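Local coordinates for protein polyketide biosynthesis 3-hydroxy-3-methylglutaryl-ACP synthase PksG (Bacillus subtilis, PDB 4YXV) that catalyses the aldol condensation of an acetyl group carried on an acyl-carrier protein with a beta-ketothioester polyketide intermediate during biosynthesis of the antibiotic bacillaene, at residues Ala113-Thr118 with Cys323-Ser328; Glu182-Asp187 with Glu333-Ile338; Tyr246-Thr251 with Lys319-Phe324. The protein carries 1 engineered substitution. One frame throughout, in Å; residues are numbered along the deposited sequence.

Strand 319-327 ties the three contacts together. In the mixed sheet it lies between strand 246-249, its parallel neighbour in contact 3, and strand 331-339, which contact 2 pairs with strand 184-195; its far end meets the start of helix 116-130 in contact 1. Contacts 2 and 3, with centres about 9 Å apart, are joined by the salt bridge from D187 OD1 to R320 NH2 (3.0 Å). Contacts 1 and 2 share a probable hydrogen bond between Y115 OH and E333 OE1 (2.7 Å). Contacts 1 and 3 converge on the probable active site: A114 CB, in place of the natural cysteine, lies 3.5 Å from CE1 of H250.

Contact 1: residues Ala113-Thr118 with Cys323-Ser328; sequences AAYSGT and CFSYGS. Engineered in segment 113-118: A114 (natural residue Cys).
A113 packs its methyl group against the backbone of G327 and S328, where the turn leading into helix 116-130 meets the end of strand 319-327. The site exemplifies the thiolase fold of HMG-CoA synthases, in which the acyl-accepting cysteine sits just before a buried helix. A113 CB is 3.5 Å from S328 O and also touches S328 CB, and it also neighbours E82, a probable proton donor/acceptor. A114 is an engineered residue replacing that cysteine, the probable site of the acyl-thioester intermediate. Its CB comes 3.5 Å from Y326 O.

Y115 approaches the strand in two ways. Its backbone N faces G327 CA at 3.4 Å, a closeness made possible by the absence of a side chain on the glycine. The ring, swung clear of the backbone N by a chi1 of -179°, instead offers its edge to S325: OG of the serine lies near the ring plane, 3.5 Å from Y115 CD1. The phenol oxygen is hydrogen-bonded to E333 of the adjacent strand 331-339, and R106 of the second subunit packs on this tyrosine.

S116 OG makes a weak hydrogen bond back to A113 O. Two residues further on, T118 brings CB, OG1 and CG2 all close to S325. The serine swings OG across to the threonine through a trans first torsion (chi1 -174°). Y335 OH is a further hydrogen-bonding partner of the threonine hydroxyl, whose link to the strand is one weak hydrogen bond, T118 OG1 to S325 OG at 2.9 Å.

Contact 2: residues Glu182-Asp187 with Glu333-Ile338; sequences EVFQID and EFYSGI
I338, F184 and D187 carry most of the buried surface where strand 184-195 begins to pair antiparallel with strand 331-339 in the large sheet of the thiolase fold. A classic beta bulge opens the first strand, V183 and F184 together facing I6 on the neighbouring strand. I338 pairs with Q185 through two backbone hydrogen bonds. The N-H of Q185 points straight at I338 O (2.9 Å, 180° at the hydrogen), yet the donor stands above the carbonyl plane; I338 N returns to Q185 O at 2.8 Å. The isoleucine side chain lies across that of D187, its CD1 4.0 Å from D187 OD1.

F184 lays its ring obliquely beside the backbone of G337, whose lack of a side chain allows CZ and CE1 to approach the main chain. With CG opposite the backbone N (chi1 -172°), the ring reaches on toward Y335. There the two aromatic side chains cross at about a right angle, Y335 CE1 coming up to the edge of the phenylalanine ring, 4.1 Å from F184 CE2.

D187 extends the pairing with both main chain and side chain. Its N donates to S336 O over 3.1 Å, while the carboxylate turns to the serine hydroxyl. The salt bridge to R320 probably favours the charged carboxylate. S336 OG, also bonded to Y231, donates to the anti lone pair of D187 OD2 at 2.6 Å.

Contact 3: residues Tyr246-Thr251 with Lys319-Phe324; sequences YLAYHT and KRIGCF
Y246 through Y249 run parallel to I321 through F324, the strand axes 4.6 Å apart and inclined by 22°, with backbone hydrogen bonds passing back and forth between them. The first, Y246 N to R320 O, is weak at 3.3 Å. G322 N then donates to Y246 O, A248 N to G322 O, and F324 N to A248 O, this last at 2.9 Å. CA-H...O contacts, such as C323 CA to A248 O, fill in between the conventional bonds.

Y246, A248, I321 and C323 share one face of the sheet. CG1 of I321 meets CB of Y246 at 4.1 Å, while its CG2 branch lies by the tyrosine carbonyl and the A248 methyl; helix 301-312 packs against the isoleucine. At the strand entrance the bent K319 chain crosses the Y246 ring obliquely, its CE 4.0 Å from CE2. The phenol end of Y246 continues to the backbone N of R314.

The two strands are joined by a beta-alpha-beta crossover whose connection contains helices and no strand, and strand 246-249 lies at one edge of the sheet within this chain. On the face turned to helix 215-234, L247 bends CD2 over G322, which has no side chain of its own. Y249 and F324 cross at about a right angle, CD1 of the tyrosine 4.1 Å from CD2 of the phenylalanine. Y220 of that helix meets F324 edge-to-face and also bonds to H250 O.

H250 leaves the strand at its end, still held by its N to F324 O at 2.8 Å. A chi1 of 164° sends the imidazole of this probable proton donor/acceptor away from residues 319-324, toward the methyl of A114.

Contact 1: residues Ala113-Thr118 with Cys323-Ser328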
loop_
_atom_site.group_PDB
_atom_site.type_symbol
_atom_site.label_atom_id
_atom_site.label_comp_id
_atom_site.label_asym_id
_atom_site.label_seq_id
_atom_site.Cartn_x
_atom_site.Cartn_y
_atom_site.Cartn_z
ATOM N N ALA B 113 1.160 2.302 9.188
ATOM C CA ALA B 113 0.413 2.866 10.302
ATOM C C ALA B 113 -0.283 4.146 9.840
ATOM O O ALA B 113 -0.913 4.126 8.805
ATOM C CB ALA B 113 1.342 3.086 11.477
ATOM N N ALA B 114 -0.181 5.240 10.579
ATOM C CA ALA B 114 -0.899 6.440 10.199
ATOM C C ALA B 114 -0.191 7.282 9.111
ATOM O O ALA B 114 -0.730 8.299 8.666
ATOM C CB ALA B 114 -1.200 7.285 11.405
ATOM N N TYR B 115 0.966 6.841 8.620
ATOM C CA TYR B 115 1.584 7.530 7.500
ATOM C C TYR B 115 0.893 7.158 6.200
ATOM O O TYR B 115 1.074 7.825 5.175
ATOM C CB TYR B 115 3.052 7.181 7.418
ATOM C CG TYR B 115 3.807 7.870 6.305
ATOM C CD1 TYR B 115 3.828 9.256 6.193
ATOM C CD2 TYR B 115 4.516 7.131 5.381
ATOM C CE1 TYR B 115 4.535 9.890 5.182
ATOM C CE2 TYR B 115 5.220 7.751 4.375
ATOM C CZ TYR B 115 5.232 9.134 4.263
ATOM O OH TYR B 115 5.919 9.724 3.214
ATOM N N SER B 116 0.097 6.096 6.234
ATOM C CA SER B 116 -0.542 5.560 5.028
ATOM C C SER B 116 -1.210 6.650 4.197
ATOM O O SER B 116 -1.009 6.729 2.990
ATOM C CB SER B 116 -1.585 4.530 5.438
ATOM O OG SER B 116 -2.621 5.205 6.143
ATOM N N GLY B 117 -2.029 7.468 4.860
ATOM C CA GLY B 117 -2.747 8.561 4.202
ATOM C C GLY B 117 -1.866 9.468 3.364
ATOM O O GLY B 117 -2.123 9.726 2.210
ATOM N N THR B 118 -0.802 9.946 3.976
ATOM C CA THR B 118 0.097 10.881 3.335
ATOM C C THR B 118 0.878 10.177 2.238
ATOM O O THR B 118 1.103 10.735 1.162
ATOM C CB THR B 118 1.025 11.531 4.382
ATOM O OG1 THR B 118 0.227 12.345 5.257
ATOM C CG2 THR B 118 2.083 12.400 3.712
ATOM N N CYS B 323 1.750 20.654 7.078
ATOM C CA CYS B 323 1.154 19.426 7.520
ATOM C C CYS B 323 2.237 18.497 7.929
ATOM O O CYS B 323 3.171 18.291 7.154
ATOM C CB CYS B 323 0.421 18.763 6.362
ATOM S SG CYS B 323 -0.773 19.805 5.532
ATOM N N PHE B 324 2.100 17.906 9.101
ATOM C CA PHE B 324 3.046 16.933 9.559
ATOM C C PHE B 324 2.323 15.622 9.759
ATOM O O PHE B 324 1.352 15.550 10.532
ATOM C CB PHE B 324 3.743 17.368 10.846
ATOM C CG PHE B 324 4.408 16.235 11.592
ATOM C CD1 PHE B 324 5.542 15.619 11.083
ATOM C CD2 PHE B 324 3.895 15.773 12.803
ATOM C CE1 PHE B 324 6.151 14.563 11.759
ATOM C CE2 PHE B 324 4.511 14.731 13.484
ATOM C CZ PHE B 324 5.635 14.120 12.963
ATOM N N SER B 325 2.826 14.595 9.056
ATOM C CA SER B 325 2.307 13.226 9.112
ATOM C C SER B 325 3.299 12.348 9.831
ATOM O O SER B 325 4.478 12.402 9.518
ATOM C CB SER B 325 2.142 12.694 7.676
ATOM O OG SER B 325 1.526 11.428 7.656
ATOM N N TYR B 326 2.829 11.523 10.762
ATOM C CA TYR B 326 3.674 10.503 11.409
ATOM C C TYR B 326 2.962 9.193 11.393
ATOM O O TYR B 326 1.774 9.149 11.629
ATOM C CB TYR B 326 3.926 10.817 12.871
ATOM C CG TYR B 326 4.701 9.741 13.618
ATOM C CD1 TYR B 326 6.082 9.688 13.518
ATOM C CD2 TYR B 326 4.078 8.808 14.433
ATOM C CE1 TYR B 326 6.826 8.734 14.197
ATOM C CE2 TYR B 326 4.817 7.833 15.112
ATOM C CZ TYR B 326 6.189 7.817 14.991
ATOM O OH TYR B 326 7.004 6.899 15.603
ATOM N N GLY B 327 3.701 8.122 11.136
ATOM C CA GLY B 327 3.188 6.768 11.256
ATOM C C GLY B 327 4.194 6.012 12.081
ATOM O O GLY B 327 5.407 6.139 11.826
ATOM N N SER B 328 3.694 5.243 13.060
ATOM C CA SER B 328 4.484 4.285 13.865
ATOM C C SER B 328 5.271 3.353 13.019
ATOM O O SER B 328 4.767 2.898 12.012
ATOM C CB SER B 328 3.563 3.355 14.652
ATOM O OG SER B 328 3.013 3.991 15.765
#

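Contact 2: residues Glu182-Asp187 with Glu333-Ile338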
loop_
_atom_site.group_PDB
_atom_site.type_symbol
_atom_site.label_atom_id
_atom_site.label_comp_id
_atom_site.label_asym_id
_atom_site.label_seq_id
_atom_site.Cartn_x
_atom_site.Cartn_y
_atom_site.Cartn_z
ATOM N N GLU B 182 -8.279 23.957 -5.769
ATOM C CA GLU B 182 -8.578 25.169 -5.040
ATOM C C GLU B 182 -8.399 24.981 -3.548
ATOM O O GLU B 182 -7.973 25.926 -2.886
ATOM C CB GLU B 182 -9.984 25.666 -5.353
ATOM C CG GLU B 182 -10.147 26.132 -6.792
ATOM C CD GLU B 182 -9.452 27.459 -7.113
ATOM O OE1 GLU B 182 -10.148 28.365 -7.645
ATOM O OE2 GLU B 182 -8.224 27.598 -6.852
ATOM N N VAL B 183 -8.671 23.781 -3.008
ATOM C CA VAL B 183 -8.690 23.636 -1.527
ATOM C C VAL B 183 -7.346 23.412 -0.847
ATOM O O VAL B 183 -7.217 23.735 0.317
ATOM C CB VAL B 183 -9.727 22.618 -0.960
ATOM C CG1 VAL B 183 -10.818 22.267 -1.958
ATOM C CG2 VAL B 183 -9.061 21.378 -0.440
ATOM N N PHE B 184 -6.366 22.816 -1.529
ATOM C CA PHE B 184 -4.995 22.696 -0.976
ATOM C C PHE B 184 -4.009 22.411 -2.100
ATOM O O PHE B 184 -3.887 21.275 -2.509
ATOM C CB PHE B 184 -4.944 21.587 0.071
ATOM C CG PHE B 184 -3.642 21.515 0.816
ATOM C CD1 PHE B 184 -3.188 22.592 1.552
ATOM C CD2 PHE B 184 -2.884 20.361 0.815
ATOM C CE1 PHE B 184 -1.994 22.525 2.265
ATOM C CE2 PHE B 184 -1.686 20.291 1.514
ATOM C CZ PHE B 184 -1.237 21.368 2.237
ATOM N N GLN B 185 -3.340 23.433 -2.617
ATOM C CA GLN B 185 -2.425 23.276 -3.733
ATOM C C GLN B 185 -1.044 23.122 -3.180
ATOM O O GLN B 185 -0.544 24.027 -2.524
ATOM C CB GLN B 185 -2.435 24.489 -4.646
ATOM C CG GLN B 185 -1.456 24.340 -5.792
ATOM C CD GLN B 185 -1.270 25.599 -6.627
ATOM O OE1 GLN B 185 -2.094 26.517 -6.597
ATOM N NE2 GLN B 185 -0.181 25.635 -7.397
ATOM N N ILE B 186 -0.410 21.982 -3.445
ATOM C CA ILE B 186 0.853 21.704 -2.792
ATOM C C ILE B 186 2.030 22.420 -3.447
ATOM O O ILE B 186 2.025 22.652 -4.653
ATOM C CB ILE B 186 1.159 20.204 -2.675
ATOM C CG1 ILE B 186 1.227 19.546 -4.053
ATOM C CG2 ILE B 186 0.143 19.534 -1.763
ATOM C CD1 ILE B 186 2.641 19.331 -4.535
ATOM N N ASP B 187 3.009 22.774 -2.606
ATOM C CA ASP B 187 4.243 23.368 -3.045
ATOM C C ASP B 187 5.097 22.199 -3.508
ATOM O O ASP B 187 5.665 21.490 -2.676
ATOM C CB ASP B 187 4.950 24.123 -1.900
ATOM C CG ASP B 187 4.051 25.138 -1.198
ATOM O OD1 ASP B 187 3.604 26.088 -1.862
ATOM O OD2 ASP B 187 3.805 24.967 0.015
ATOM N N GLU B 333 6.417 12.780 7.463
ATOM C CA GLU B 333 6.669 13.735 6.440
ATOM C C GLU B 333 6.032 15.046 6.794
ATOM O O GLU B 333 4.931 15.100 7.384
ATOM C CB GLU B 333 6.137 13.233 5.095
ATOM C CG GLU B 333 6.586 14.088 3.905
ATOM C CD GLU B 333 6.094 13.550 2.565
ATOM O OE1 GLU B 333 5.872 12.320 2.454
ATOM O OE2 GLU B 333 5.889 14.376 1.642
ATOM N N PHE B 334 6.728 16.094 6.383
ATOM C CA PHE B 334 6.216 17.418 6.502
ATOM C C PHE B 334 6.153 18.049 5.154
ATOM O O PHE B 334 7.171 18.293 4.563
ATOM C CB PHE B 334 7.132 18.246 7.363
ATOM C CG PHE B 334 6.629 19.632 7.594
ATOM C CD1 PHE B 334 5.830 19.904 8.709
ATOM C CD2 PHE B 334 6.936 20.636 6.715
ATOM C CE1 PHE B 334 5.357 21.165 8.941
ATOM C CE2 PHE B 334 6.467 21.910 6.931
ATOM C CZ PHE B 334 5.671 22.182 8.049
ATOM N N TYR B 335 4.946 18.356 4.709
ATOM C CA TYR B 335 4.697 19.034 3.449
ATOM C C TYR B 335 3.833 20.270 3.707
ATOM O O TYR B 335 3.375 20.475 4.811
ATOM C CB TYR B 335 4.013 18.087 2.440
ATOM C CG TYR B 335 2.774 17.354 2.911
ATOM C CD1 TYR B 335 1.536 17.653 2.397
ATOM C CD2 TYR B 335 2.858 16.304 3.844
ATOM C CE1 TYR B 335 0.398 16.956 2.810
ATOM C CE2 TYR B 335 1.730 15.602 4.273
ATOM C CZ TYR B 335 0.497 15.932 3.768
ATOM O OH TYR B 335 -0.638 15.237 4.183
ATOM N N SER B 336 3.592 21.064 2.685
ATOM C CA SER B 336 2.830 22.265 2.812
ATOM C C SER B 336 2.168 22.579 1.486
ATOM O O SER B 336 2.610 22.112 0.432
ATOM C CB SER B 336 3.761 23.415 3.108
ATOM O OG SER B 336 4.663 23.603 2.003
ATOM N N GLY B 337 1.135 23.416 1.544
ATOM C CA GLY B 337 0.380 23.840 0.367
ATOM C C GLY B 337 -0.445 25.082 0.679
ATOM O O GLY B 337 -0.550 25.489 1.839
ATOM N N ILE B 338 -1.036 25.666 -0.363
ATOM C CA ILE B 338 -1.839 26.844 -0.247
ATOM C C ILE B 338 -3.308 26.505 -0.416
ATOM O O ILE B 338 -3.721 26.075 -1.486
ATOM C CB ILE B 338 -1.479 27.856 -1.344
ATOM C CG1 ILE B 338 -0.025 28.309 -1.227
ATOM C CG2 ILE B 338 -2.369 29.083 -1.261
ATOM C CD1 ILE B 338 0.597 28.678 -2.568
#

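Contact 3: residues Tyr246-Thr251 with Lys319-Phe324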
loop_
_atom_site.group_PDB
_atom_site.type_symbol
_atom_site.label_atom_id
_atom_site.label_comp_id
_atom_site.label_asym_id
_atom_site.label_seq_id
_atom_site.Cartn_x
_atom_site.Cartn_y
_atom_site.Cartn_z
ATOM N N TYR B 246 -1.214 28.379 9.212
ATOM C CA TYR B 246 -1.876 27.378 10.041
ATOM C C TYR B 246 -1.020 26.110 10.016
ATOM O O TYR B 246 -0.164 25.959 9.125
ATOM C CB TYR B 246 -3.278 27.062 9.494
ATOM C CG TYR B 246 -4.272 28.175 9.628
ATOM C CD1 TYR B 246 -4.945 28.398 10.833
ATOM C CD2 TYR B 246 -4.545 29.019 8.549
ATOM C CE1 TYR B 246 -5.865 29.433 10.964
ATOM C CE2 TYR B 246 -5.451 30.074 8.663
ATOM C CZ TYR B 246 -6.111 30.279 9.870
ATOM O OH TYR B 246 -7.008 31.324 9.959
ATOM N N LEU B 247 -1.260 25.207 10.963
ATOM C CA LEU B 247 -0.470 23.991 11.071
ATOM C C LEU B 247 -1.318 22.824 11.445
ATOM O O LEU B 247 -1.975 22.824 12.475
ATOM C CB LEU B 247 0.612 24.130 12.149
ATOM C CG LEU B 247 1.874 24.995 11.902
ATOM C CD1 LEU B 247 2.674 25.155 13.192
ATOM C CD2 LEU B 247 2.754 24.446 10.790
ATOM N N ALA B 248 -1.293 21.806 10.606
ATOM C CA ALA B 248 -2.016 20.568 10.885
ATOM C C ALA B 248 -1.029 19.472 11.199
ATOM O O ALA B 248 0.004 19.379 10.552
ATOM C CB ALA B 248 -2.841 20.172 9.691
ATOM N N TYR B 249 -1.349 18.668 12.206
ATOM C CA TYR B 249 -0.472 17.630 12.696
ATOM C C TYR B 249 -1.245 16.377 12.641
ATOM O O TYR B 249 -2.442 16.424 12.688
ATOM C CB TYR B 249 -0.136 17.868 14.174
ATOM C CG TYR B 249 0.735 19.068 14.462
ATOM C CD1 TYR B 249 2.109 18.937 14.599
ATOM C CD2 TYR B 249 0.180 20.345 14.581
ATOM C CE1 TYR B 249 2.915 20.040 14.866
ATOM C CE2 TYR B 249 0.975 21.456 14.825
ATOM C CZ TYR B 249 2.338 21.293 14.977
ATOM O OH TYR B 249 3.126 22.373 15.229
ATOM N N HIS B 250 -0.563 15.244 12.548
ATOM C CA HIS B 250 -1.193 13.953 12.820
ATOM C C HIS B 250 -1.656 14.000 14.264
ATOM O O HIS B 250 -0.839 14.122 15.182
ATOM C CB HIS B 250 -0.206 12.788 12.609
ATOM C CG HIS B 250 -0.674 11.510 13.224
ATOM N ND1 HIS B 250 -1.879 10.940 12.897
ATOM C CD2 HIS B 250 -0.130 10.715 14.169
ATOM C CE1 HIS B 250 -2.063 9.844 13.608
ATOM N NE2 HIS B 250 -1.007 9.675 14.380
ATOM N N THR B 251 -2.952 13.925 14.483
ATOM C CA THR B 251 -3.461 14.188 15.811
ATOM C C THR B 251 -4.244 13.007 16.350
ATOM O O THR B 251 -5.433 12.904 16.097
ATOM C CB THR B 251 -4.277 15.525 15.891
ATOM O OG1 THR B 251 -5.661 15.280 16.095
ATOM C CG2 THR B 251 -4.105 16.389 14.683
ATOM N N LYS B 319 -3.774 31.212 2.125
ATOM C CA LYS B 319 -2.888 31.014 3.264
ATOM C C LYS B 319 -2.077 29.727 3.072
ATOM O O LYS B 319 -2.536 28.801 2.419
ATOM C CB LYS B 319 -3.720 30.898 4.551
ATOM C CG LYS B 319 -4.636 32.071 4.894
ATOM C CD LYS B 319 -4.017 32.931 5.991
ATOM C CE LYS B 319 -5.030 33.614 6.893
ATOM N NZ LYS B 319 -5.747 34.784 6.316
ATOM N N ARG B 320 -0.896 29.650 3.675
ATOM C CA ARG B 320 -0.121 28.422 3.671
ATOM C C ARG B 320 -0.304 27.581 4.967
ATOM O O ARG B 320 -0.139 28.056 6.086
ATOM C CB ARG B 320 1.354 28.735 3.427
ATOM C CG ARG B 320 2.198 27.473 3.319
ATOM C CD ARG B 320 3.533 27.690 2.640
ATOM N NE ARG B 320 3.332 27.840 1.198
ATOM C CZ ARG B 320 3.678 28.899 0.461
ATOM N NH1 ARG B 320 4.290 29.953 0.977
ATOM N NH2 ARG B 320 3.409 28.907 -0.819
ATOM N N ILE B 321 -0.583 26.306 4.794
ATOM C CA ILE B 321 -0.667 25.386 5.908
ATOM C C ILE B 321 0.454 24.344 5.843
ATOM O O ILE B 321 0.767 23.823 4.776
ATOM C CB ILE B 321 -1.965 24.599 5.837
ATOM C CG1 ILE B 321 -3.140 25.532 5.646
ATOM C CG2 ILE B 321 -2.147 23.762 7.083
ATOM C CD1 ILE B 321 -4.441 24.776 5.493
ATOM N N GLY B 322 1.031 24.023 6.989
ATOM C CA GLY B 322 2.076 23.029 7.061
ATOM C C GLY B 322 1.487 21.794 7.684
ATOM O O GLY B 322 0.791 21.870 8.701
ATOM N N CYS B 323 1.750 20.654 7.078
ATOM C CA CYS B 323 1.154 19.426 7.520
ATOM C C CYS B 323 2.237 18.497 7.929
ATOM O O CYS B 323 3.171 18.291 7.154
ATOM C CB CYS B 323 0.421 18.763 6.362
ATOM S SG CYS B 323 -0.773 19.805 5.532
ATOM N N PHE B 324 2.100 17.906 9.101
ATOM C CA PHE B 324 3.046 16.933 9.559
ATOM C C PHE B 324 2.323 15.622 9.759
ATOM O O PHE B 324 1.352 15.550 10.532
ATOM C CB PHE B 324 3.743 17.368 10.846
ATOM C CG PHE B 324 4.408 16.235 11.592
ATOM C CD1 PHE B 324 5.542 15.619 11.083
ATOM C CD2 PHE B 324 3.895 15.773 12.803
ATOM C CE1 PHE B 324 6.151 14.563 11.759
ATOM C CE2 PHE B 324 4.511 14.731 13.484
ATOM C CZ PHE B 324 5.635 14.120 12.963
#